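Local coordinates for protein Ufm1-specific protease (PDB 5EJJ) that acts as a thiol protease that cleaves the peptide bond after the C-terminal glycine of the ubiquitin-like modifier UFM1, releasing it from target proteins, at residues V46-F51 with A71-V76; E59-F64 with H323-L328; Y293-P296 with L301-L304. All coordinates share one frame; numbering follows the deposited sequence.

From the N terminus, strand 45-53 supplies the first half of contact 1, helix 59-68 opens contact 2, and residues 71-76 close contact 1 at the start of strand 74-81. Contact 2 stays open for about 260 residues, until the end of helix 312-325 meets helix 59-68, so contacts 1 and 2 cross along the chain. Contact 3, a short hairpin at 293-296 and 301-304, nests inside the loop closed by contact 2. Contact 1 is internal to the N-terminal MPN region, contact 3 to the region that follows, and contact 2 ties the two together. Phe326 touches Leu302 and Leu304, and Asn327 lies against strand 45-53.

Contact 1 (V46-F51 with A71-V76); sequences VIHVLF and ADIELV
Ile47 and Ile73 mark the closest approach of the two backbones, with 7.7 Å between Ile47 CA and Ile73 CA, too far for a direct strand pair. Segment 46-51 is all strand, whereas 71-76 enters its strand at Glu74 from a loop. Strand 33-40 runs between the two as their common neighbour: Ile47, His48 and Leu50 bond to its backbone from one flank, Glu74 from the other. Ile47 and His48 both face Phe38, a classic beta bulge in the mixed sheet of the MPN region. The bulge sends two consecutive side chains toward the same partner, Ile73. Its CD1 lies 3.7 Å from Ile47 CG2 and 3.8 Å from Ile47 CG1, so the methyl sits against the branch point of Ile47, the two side chains crossing at about a right angle. With CG1 anti to its carbonyl carbon (chi1 -67°) and CD1 extended beyond it, Ile73 also reaches His48: Ile73 CD1 lies 4.1 Å from His48 CD2, oblique to the ring. Ile47 CG2 in turn lies over one face of the imidazole, 3.7 Å above its plane and offset toward the rim. Trp298 meets the same ring with the planes at about 45°, and the Ile73 side chain also touches Phe38.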
loop_
_atom_site.group_PDB
_atom_site.type_symbol
_atom_site.label_atom_id
_atom_site.label_comp_id
_atom_site.label_asym_id
_atom_site.label_seq_id
_atom_site.Cartn_x
_atom_site.Cartn_y
_atom_site.Cartn_z
ATOM N N VAL A 46 -10.670 -5.744 -16.229
ATOM C CA VAL A 46 -10.336 -4.355 -15.936
ATOM C C VAL A 46 -9.750 -4.253 -14.539
ATOM O O VAL A 46 -10.309 -4.794 -13.618
ATOM C CB VAL A 46 -11.594 -3.462 -16.029
ATOM C CG1 VAL A 46 -11.300 -2.077 -15.529
ATOM C CG2 VAL A 46 -12.101 -3.406 -17.458
ATOM N N ILE A 47 -8.633 -3.564 -14.355
ATOM C CA ILE A 47 -8.060 -3.484 -13.014
ATOM C C ILE A 47 -8.195 -2.095 -12.400
ATOM O O ILE A 47 -8.404 -1.979 -11.203
ATOM C CB ILE A 47 -6.578 -3.925 -12.987
ATOM C CG1 ILE A 47 -6.441 -5.345 -13.506
ATOM C CG2 ILE A 47 -6.015 -3.874 -11.597
ATOM C CD1 ILE A 47 -7.184 -6.329 -12.706
ATOM N N HIS A 48 -8.064 -1.049 -13.211
ATOM C CA HIS A 48 -8.101 0.334 -12.720
ATOM C C HIS A 48 -9.000 1.196 -13.590
ATOM O O HIS A 48 -8.767 1.320 -14.785
ATOM C CB HIS A 48 -6.720 0.983 -12.755
ATOM C CG HIS A 48 -5.692 0.306 -11.904
ATOM N ND1 HIS A 48 -5.752 0.295 -10.527
ATOM C CD2 HIS A 48 -4.553 -0.347 -12.238
ATOM C CE1 HIS A 48 -4.709 -0.363 -10.048
ATOM N NE2 HIS A 48 -3.964 -0.762 -11.066
ATOM N N VAL A 49 -10.022 1.804 -13.003
ATOM C CA VAL A 49 -10.776 2.808 -13.723
ATOM C C VAL A 49 -10.396 4.180 -13.183
ATOM O O VAL A 49 -10.637 4.499 -12.021
ATOM C CB VAL A 49 -12.269 2.562 -13.622
ATOM C CG1 VAL A 49 -13.011 3.649 -14.354
ATOM C CG2 VAL A 49 -12.603 1.213 -14.221
ATOM N N LEU A 50 -9.753 4.988 -14.013
ATOM C CA LEU A 50 -9.295 6.287 -13.534
ATOM C C LEU A 50 -10.083 7.454 -14.126
ATOM O O LEU A 50 -10.087 7.669 -15.338
ATOM C CB LEU A 50 -7.804 6.449 -13.757
ATOM C CG LEU A 50 -6.986 5.491 -12.892
ATOM C CD1 LEU A 50 -5.482 5.597 -13.214
ATOM C CD2 LEU A 50 -7.273 5.708 -11.392
ATOM N N PHE A 51 -10.764 8.193 -13.253
ATOM C CA PHE A 51 -11.571 9.328 -13.672
ATOM C C PHE A 51 -10.740 10.613 -13.710
ATOM O O PHE A 51 -9.778 10.778 -12.942
ATOM C CB PHE A 51 -12.769 9.491 -12.735
ATOM C CG PHE A 51 -13.738 8.363 -12.799
ATOM C CD1 PHE A 51 -13.667 7.322 -11.895
ATOM C CD2 PHE A 51 -14.716 8.327 -13.772
ATOM C CE1 PHE A 51 -14.569 6.261 -11.953
ATOM C CE2 PHE A 51 -15.620 7.259 -13.847
ATOM C CZ PHE A 51 -15.544 6.227 -12.940
ATOM N N ALA A 71 3.373 -3.706 -14.936
ATOM C CA ALA A 71 3.753 -3.961 -16.316
ATOM C C ALA A 71 2.772 -4.839 -17.084
ATOM O O ALA A 71 2.695 -4.734 -18.308
ATOM C CB ALA A 71 5.137 -4.539 -16.368
ATOM N N ASP A 72 2.012 -5.683 -16.386
ATOM C CA ASP A 72 1.040 -6.536 -17.068
ATOM C C ASP A 72 -0.264 -5.816 -17.434
ATOM O O ASP A 72 -1.151 -6.384 -18.062
ATOM C CB ASP A 72 0.741 -7.766 -16.230
ATOM C CG ASP A 72 -0.066 -7.447 -14.990
ATOM O OD1 ASP A 72 0.361 -6.598 -14.169
ATOM O OD2 ASP A 72 -1.147 -8.044 -14.836
ATOM N N ILE A 73 -0.364 -4.554 -17.051
ATOM C CA ILE A 73 -1.581 -3.790 -17.197
ATOM C C ILE A 73 -1.397 -2.689 -18.226
ATOM O O ILE A 73 -0.387 -2.004 -18.247
ATOM C CB ILE A 73 -1.926 -3.180 -15.850
ATOM C CG1 ILE A 73 -2.299 -4.296 -14.894
ATOM C CG2 ILE A 73 -3.049 -2.178 -15.958
ATOM C CD1 ILE A 73 -2.930 -3.813 -13.637
ATOM N N GLU A 74 -2.377 -2.515 -19.097
ATOM C CA GLU A 74 -2.306 -1.435 -20.068
ATOM C C GLU A 74 -3.667 -0.798 -20.279
ATOM O O GLU A 74 -4.676 -1.265 -19.761
ATOM C CB GLU A 74 -1.826 -1.989 -21.394
ATOM C CG GLU A 74 -2.812 -2.918 -22.018
ATOM C CD GLU A 74 -2.174 -3.776 -23.078
ATOM O OE1 GLU A 74 -1.875 -4.965 -22.788
ATOM O OE2 GLU A 74 -1.958 -3.261 -24.203
ATOM N N LEU A 75 -3.677 0.276 -21.047
ATOM C CA LEU A 75 -4.901 0.916 -21.508
ATOM C C LEU A 75 -5.768 -0.058 -22.284
ATOM O O LEU A 75 -5.323 -0.625 -23.268
ATOM C CB LEU A 75 -4.491 2.050 -22.439
ATOM C CG LEU A 75 -5.438 3.194 -22.722
ATOM C CD1 LEU A 75 -6.163 2.838 -23.962
ATOM C CD2 LEU A 75 -6.370 3.372 -21.529
ATOM N N VAL A 76 -7.007 -0.255 -21.849
ATOM C CA VAL A 76 -7.915 -1.181 -22.546
ATOM C C VAL A 76 -9.153 -0.462 -23.049
ATOM O O VAL A 76 -9.843 -0.988 -23.908
ATOM C CB VAL A 76 -8.362 -2.432 -21.695
ATOM C CG1 VAL A 76 -7.246 -3.451 -21.555
ATOM C CG2 VAL A 76 -8.876 -2.010 -20.335
#

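Contact 2 (E59-F64 with H323-L328)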
loop_
_atom_site.group_PDB
_atom_site.type_symbol
_atom_site.label_atom_id
_atom_site.label_comp_id
_atom_site.label_asym_id
_atom_site.label_seq_id
_atom_site.Cartn_x
_atom_site.Cartn_y
_atom_site.Cartn_z
ATOM N N GLU A 59 -3.338 13.258 -23.730
ATOM C CA GLU A 59 -2.411 12.169 -24.036
ATOM C C GLU A 59 -1.192 12.163 -23.121
ATOM O O GLU A 59 -0.617 11.112 -22.858
ATOM C CB GLU A 59 -1.943 12.254 -25.486
ATOM C CG GLU A 59 -2.277 11.031 -26.315
ATOM C CD GLU A 59 -1.215 9.942 -26.212
ATOM O OE1 GLU A 59 -0.056 10.205 -26.608
ATOM O OE2 GLU A 59 -1.541 8.825 -25.741
ATOM N N SER A 60 -0.794 13.339 -22.645
ATOM C CA SER A 60 0.356 13.445 -21.734
ATOM C C SER A 60 0.091 12.733 -20.417
ATOM O O SER A 60 0.961 12.021 -19.903
ATOM C CB SER A 60 0.723 14.907 -21.453
ATOM O OG SER A 60 0.699 15.669 -22.649
ATOM N N ASN A 61 -1.110 12.931 -19.874
ATOM C CA ASN A 61 -1.474 12.291 -18.617
ATOM C C ASN A 61 -1.786 10.816 -18.799
ATOM O O ASN A 61 -1.563 10.033 -17.890
ATOM C CB ASN A 61 -2.609 13.032 -17.891
ATOM C CG ASN A 61 -2.103 14.261 -17.114
ATOM O OD1 ASN A 61 -0.924 14.332 -16.754
ATOM N ND2 ASN A 61 -2.994 15.233 -16.857
ATOM N N ARG A 62 -2.275 10.431 -19.970
ATOM C CA ARG A 62 -2.555 9.026 -20.201
ATOM C C ARG A 62 -1.250 8.271 -20.075
ATOM O O ARG A 62 -1.168 7.259 -19.395
ATOM C CB ARG A 62 -3.181 8.788 -21.574
ATOM C CG ARG A 62 -3.829 7.420 -21.718
ATOM C CD ARG A 62 -4.011 6.968 -23.188
ATOM N NE ARG A 62 -2.793 7.071 -24.016
ATOM C CZ ARG A 62 -1.648 6.390 -23.833
ATOM N NH1 ARG A 62 -1.493 5.524 -22.831
ATOM N NH2 ARG A 62 -0.629 6.589 -24.665
ATOM N N GLN A 63 -0.217 8.788 -20.722
ATOM C CA GLN A 63 1.100 8.173 -20.667
ATOM C C GLN A 63 1.696 8.214 -19.271
ATOM O O GLN A 63 2.448 7.317 -18.894
ATOM C CB GLN A 63 2.059 8.877 -21.613
ATOM C CG GLN A 63 1.679 8.817 -23.069
ATOM C CD GLN A 63 2.615 9.645 -23.919
ATOM O OE1 GLN A 63 3.636 10.153 -23.433
ATOM N NE2 GLN A 63 2.277 9.792 -25.196
ATOM N N PHE A 64 1.403 9.256 -18.504
ATOM C CA PHE A 64 1.891 9.249 -17.130
ATOM C C PHE A 64 1.230 8.141 -16.314
ATOM O O PHE A 64 1.898 7.435 -15.563
ATOM C CB PHE A 64 1.712 10.579 -16.418
ATOM C CG PHE A 64 2.277 10.567 -15.036
ATOM C CD1 PHE A 64 3.660 10.646 -14.835
ATOM C CD2 PHE A 64 1.444 10.414 -13.932
ATOM C CE1 PHE A 64 4.196 10.616 -13.561
ATOM C CE2 PHE A 64 1.965 10.381 -12.651
ATOM C CZ PHE A 64 3.342 10.483 -12.460
ATOM N N HIS A 323 -2.811 12.287 -6.044
ATOM C CA HIS A 323 -4.094 11.818 -5.504
ATOM C C HIS A 323 -5.240 11.994 -6.514
ATOM O O HIS A 323 -6.076 11.100 -6.713
ATOM C CB HIS A 323 -4.444 12.545 -4.207
ATOM C CG HIS A 323 -3.839 11.934 -2.979
ATOM N ND1 HIS A 323 -2.478 11.896 -2.755
ATOM C CD2 HIS A 323 -4.411 11.352 -1.898
ATOM C CE1 HIS A 323 -2.235 11.310 -1.594
ATOM N NE2 HIS A 323 -3.392 10.973 -1.054
ATOM N N LYS A 324 -5.276 13.145 -7.168
ATOM C CA LYS A 324 -6.307 13.394 -8.169
ATOM C C LYS A 324 -6.132 12.510 -9.403
ATOM O O LYS A 324 -7.114 12.058 -10.004
ATOM C CB LYS A 324 -6.317 14.882 -8.571
ATOM C CG LYS A 324 -6.987 15.774 -7.548
ATOM C CD LYS A 324 -6.781 17.247 -7.839
ATOM C CE LYS A 324 -6.879 18.068 -6.542
ATOM N NZ LYS A 324 -6.553 19.509 -6.752
ATOM N N LEU A 325 -4.882 12.288 -9.797
ATOM C CA LEU A 325 -4.611 11.562 -11.022
ATOM C C LEU A 325 -4.948 10.093 -10.860
ATOM O O LEU A 325 -5.532 9.477 -11.768
ATOM C CB LEU A 325 -3.161 11.726 -11.430
ATOM C CG LEU A 325 -2.804 13.079 -12.029
ATOM C CD1 LEU A 325 -1.301 13.136 -12.286
ATOM C CD2 LEU A 325 -3.582 13.294 -13.313
ATOM N N PHE A 326 -4.605 9.547 -9.693
ATOM C CA PHE A 326 -4.840 8.141 -9.400
ATOM C C PHE A 326 -6.106 7.879 -8.587
ATOM O O PHE A 326 -6.278 6.791 -8.030
ATOM C CB PHE A 326 -3.618 7.542 -8.724
ATOM C CG PHE A 326 -2.445 7.472 -9.628
ATOM C CD1 PHE A 326 -1.315 8.234 -9.387
ATOM C CD2 PHE A 326 -2.499 6.689 -10.773
ATOM C CE1 PHE A 326 -0.261 8.190 -10.253
ATOM C CE2 PHE A 326 -1.450 6.639 -11.635
ATOM C CZ PHE A 326 -0.336 7.386 -11.387
ATOM N N ASN A 327 -6.992 8.877 -8.553
ATOM C CA ASN A 327 -8.251 8.833 -7.815
ATOM C C ASN A 327 -8.063 8.301 -6.407
ATOM O O ASN A 327 -8.844 7.461 -5.954
ATOM C CB ASN A 327 -9.307 8.006 -8.535
ATOM C CG ASN A 327 -9.678 8.569 -9.889
ATOM O OD1 ASN A 327 -10.407 7.939 -10.655
ATOM N ND2 ASN A 327 -9.172 9.748 -10.205
ATOM N N LEU A 328 -7.013 8.754 -5.730
ATOM C CA LEU A 328 -6.829 8.406 -4.336
ATOM C C LEU A 328 -7.758 9.271 -3.486
ATOM O O LEU A 328 -8.274 10.285 -3.966
ATOM C CB LEU A 328 -5.381 8.609 -3.937
ATOM C CG LEU A 328 -4.416 7.841 -4.829
ATOM C CD1 LEU A 328 -2.964 8.024 -4.360
ATOM C CD2 LEU A 328 -4.806 6.388 -4.858
#
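Leu325, in the last turn of helix 312-325, comes nearest to helix 59-68, its CA 8.2 Å from Asn61 CA. Its two methyls divide the work: Leu325 CD2 lies 4.2 Å from Asn61 CG, while Leu325 CD1 approaches Phe64 CD2 obliquely at 4.2 Å. Asn61 and Phe64 are three residues apart, so both point from one side of their helix. The C-terminal end of helix 312-325 thus packs on that side of helix 59-68, joining the MPN region to the UfSP2-type N-terminal region; Tyr318 and Leu322 also touch Phe64. Phe326 is the first residue to leave helical backbone angles, within a Schellman motif that ends the helix: Leu328 N bonds back to His323 O at 2.7 Å, Asn327 N bonds weakly to Lys324 O, and Asn327 has a positive phi (46°). Phe326 CE1 lies 3.9 Å from Phe64 CE2, the side chains roughly perpendicular. The Phe64 ring gets there because CG is anti to the backbone N (chi1 -177°), which swings it out toward the end of helix 312-325. Leu65 and Ser68 also touch Phe326. Asn327 makes no contact with 59-64; its OD1 probably accepts a hydrogen bond from Phe51 N in strand 45-53. Leu328 CD1 lies over the centre of one face of the His323 imidazole.

Contact 3 (Y293-P296 with L301-L304)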
loop_
_atom_site.group_PDB
_atom_site.type_symbol
_atom_site.label_atom_id
_atom_site.label_comp_id
_atom_site.label_asym_id
_atom_site.label_seq_id
_atom_site.Cartn_x
_atom_site.Cartn_y
_atom_site.Cartn_z
ATOM N N TYR A 293 3.897 1.529 -4.027
ATOM C CA TYR A 293 2.811 1.621 -3.080
ATOM C C TYR A 293 1.744 0.619 -3.433
ATOM O O TYR A 293 1.686 0.113 -4.555
ATOM C CB TYR A 293 2.166 2.992 -3.143
ATOM C CG TYR A 293 3.103 4.116 -2.884
ATOM C CD1 TYR A 293 3.784 4.731 -3.918
ATOM C CD2 TYR A 293 3.304 4.575 -1.605
ATOM C CE1 TYR A 293 4.655 5.774 -3.678
ATOM C CE2 TYR A 293 4.156 5.619 -1.346
ATOM C CZ TYR A 293 4.836 6.208 -2.380
ATOM O OH TYR A 293 5.691 7.237 -2.094
ATOM N N LEU A 294 0.881 0.348 -2.460
ATOM C CA LEU A 294 -0.365 -0.371 -2.688
ATOM C C LEU A 294 -1.435 0.503 -2.094
ATOM O O LEU A 294 -1.745 0.371 -0.922
ATOM C CB LEU A 294 -0.357 -1.708 -1.960
ATOM C CG LEU A 294 -1.649 -2.508 -2.063
ATOM C CD1 LEU A 294 -2.016 -2.641 -3.503
ATOM C CD2 LEU A 294 -1.458 -3.880 -1.463
ATOM N N PRO A 295 -1.973 1.434 -2.884
ATOM C CA PRO A 295 -2.993 2.340 -2.367
ATOM C C PRO A 295 -4.158 1.575 -1.786
ATOM O O PRO A 295 -4.339 0.408 -2.132
ATOM C CB PRO A 295 -3.431 3.106 -3.611
ATOM C CG PRO A 295 -2.188 3.171 -4.430
ATOM C CD PRO A 295 -1.563 1.800 -4.244
ATOM N N PRO A 296 -4.924 2.218 -0.889
ATOM C CA PRO A 296 -6.102 1.576 -0.296
ATOM C C PRO A 296 -7.070 1.142 -1.386
ATOM O O PRO A 296 -7.433 1.948 -2.248
ATOM C CB PRO A 296 -6.714 2.696 0.561
ATOM C CG PRO A 296 -6.190 3.956 -0.034
ATOM C CD PRO A 296 -4.779 3.608 -0.423
ATOM N N LEU A 301 -0.032 -2.996 -7.767
ATOM C CA LEU A 301 0.807 -1.949 -7.190
ATOM C C LEU A 301 0.839 -0.681 -8.030
ATOM O O LEU A 301 0.406 -0.684 -9.177
ATOM C CB LEU A 301 2.225 -2.481 -7.006
ATOM C CG LEU A 301 2.346 -3.709 -6.100
ATOM C CD1 LEU A 301 3.707 -4.365 -6.243
ATOM C CD2 LEU A 301 2.103 -3.312 -4.645
ATOM N N LEU A 302 1.348 0.395 -7.441
ATOM C CA LEU A 302 1.512 1.691 -8.093
ATOM C C LEU A 302 2.980 2.067 -8.004
ATOM O O LEU A 302 3.575 1.992 -6.927
ATOM C CB LEU A 302 0.704 2.756 -7.357
ATOM C CG LEU A 302 0.936 4.235 -7.673
ATOM C CD1 LEU A 302 0.378 4.644 -9.009
ATOM C CD2 LEU A 302 0.255 5.037 -6.641
ATOM N N HIS A 303 3.567 2.483 -9.126
ATOM C CA HIS A 303 5.011 2.653 -9.214
ATOM C C HIS A 303 5.357 4.076 -9.572
ATOM O O HIS A 303 4.874 4.600 -10.554
ATOM C CB HIS A 303 5.576 1.737 -10.271
ATOM C CG HIS A 303 5.044 0.350 -10.203
ATOM N ND1 HIS A 303 5.781 -0.700 -9.705
ATOM C CD2 HIS A 303 3.848 -0.167 -10.574
ATOM C CE1 HIS A 303 5.060 -1.802 -9.776
ATOM N NE2 HIS A 303 3.882 -1.506 -10.295
ATOM N N LEU A 304 6.202 4.717 -8.783
ATOM C CA LEU A 304 6.440 6.124 -9.004
ATOM C C LEU A 304 7.875 6.505 -8.718
ATOM O O LEU A 304 8.489 6.021 -7.761
ATOM C CB LEU A 304 5.513 6.959 -8.124
ATOM C CG LEU A 304 4.006 6.815 -8.315
ATOM C CD1 LEU A 304 3.290 7.573 -7.231
ATOM C CD2 LEU A 304 3.592 7.304 -9.690
#
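Tyr293 and Leu302 face each other as an antiparallel hydrogen-bonded pair, joined by two backbone bonds. Tyr293 N donates to Leu302 O at 3.0 Å, and Leu302 N returns the bond to Tyr293 O at 2.9 Å. The Leu302 carbonyl oxygen also lies at the edge of the Tyr293 ring, near its plane. On the face of the ribbon shared by Tyr293 and Leu302, the phenol leans along the partner strand, and Tyr293 CE1 meets Leu304 CD1 obliquely at 4.2 Å. Beyond the pair, Pro295 CG packs 3.8 Å from Leu302 CD2, the proline ring lying across the leucine side chain. Leu302 carries CG anti to its backbone N (chi1 168°), which brings CD2 to Pro295 CG, while nearer the backbone Pro295 CD lies 4.0 Å from Leu302 CB. Leu301 turns one branch back over the first segment: Leu301 CD2 comes to 4.0 Å from Leu294 CB and also lies against the carbonyl oxygen of Tyr293. Phe326 and Ser68 touch Leu302 from outside the hairpin, linking it to the ends of helices 312-325 and 59-68. Further along, Leu304 bonds to Ala291 through the backbone, continuing the pairing. Strands 289-293 and 302-306 thus form a two-stranded antiparallel beta hairpin, with Pro295 and Pro296 in its connecting loop; the contact lies about 6 Å from the centre of the chain (centre to centre), away from the residues inferred to be catalytic.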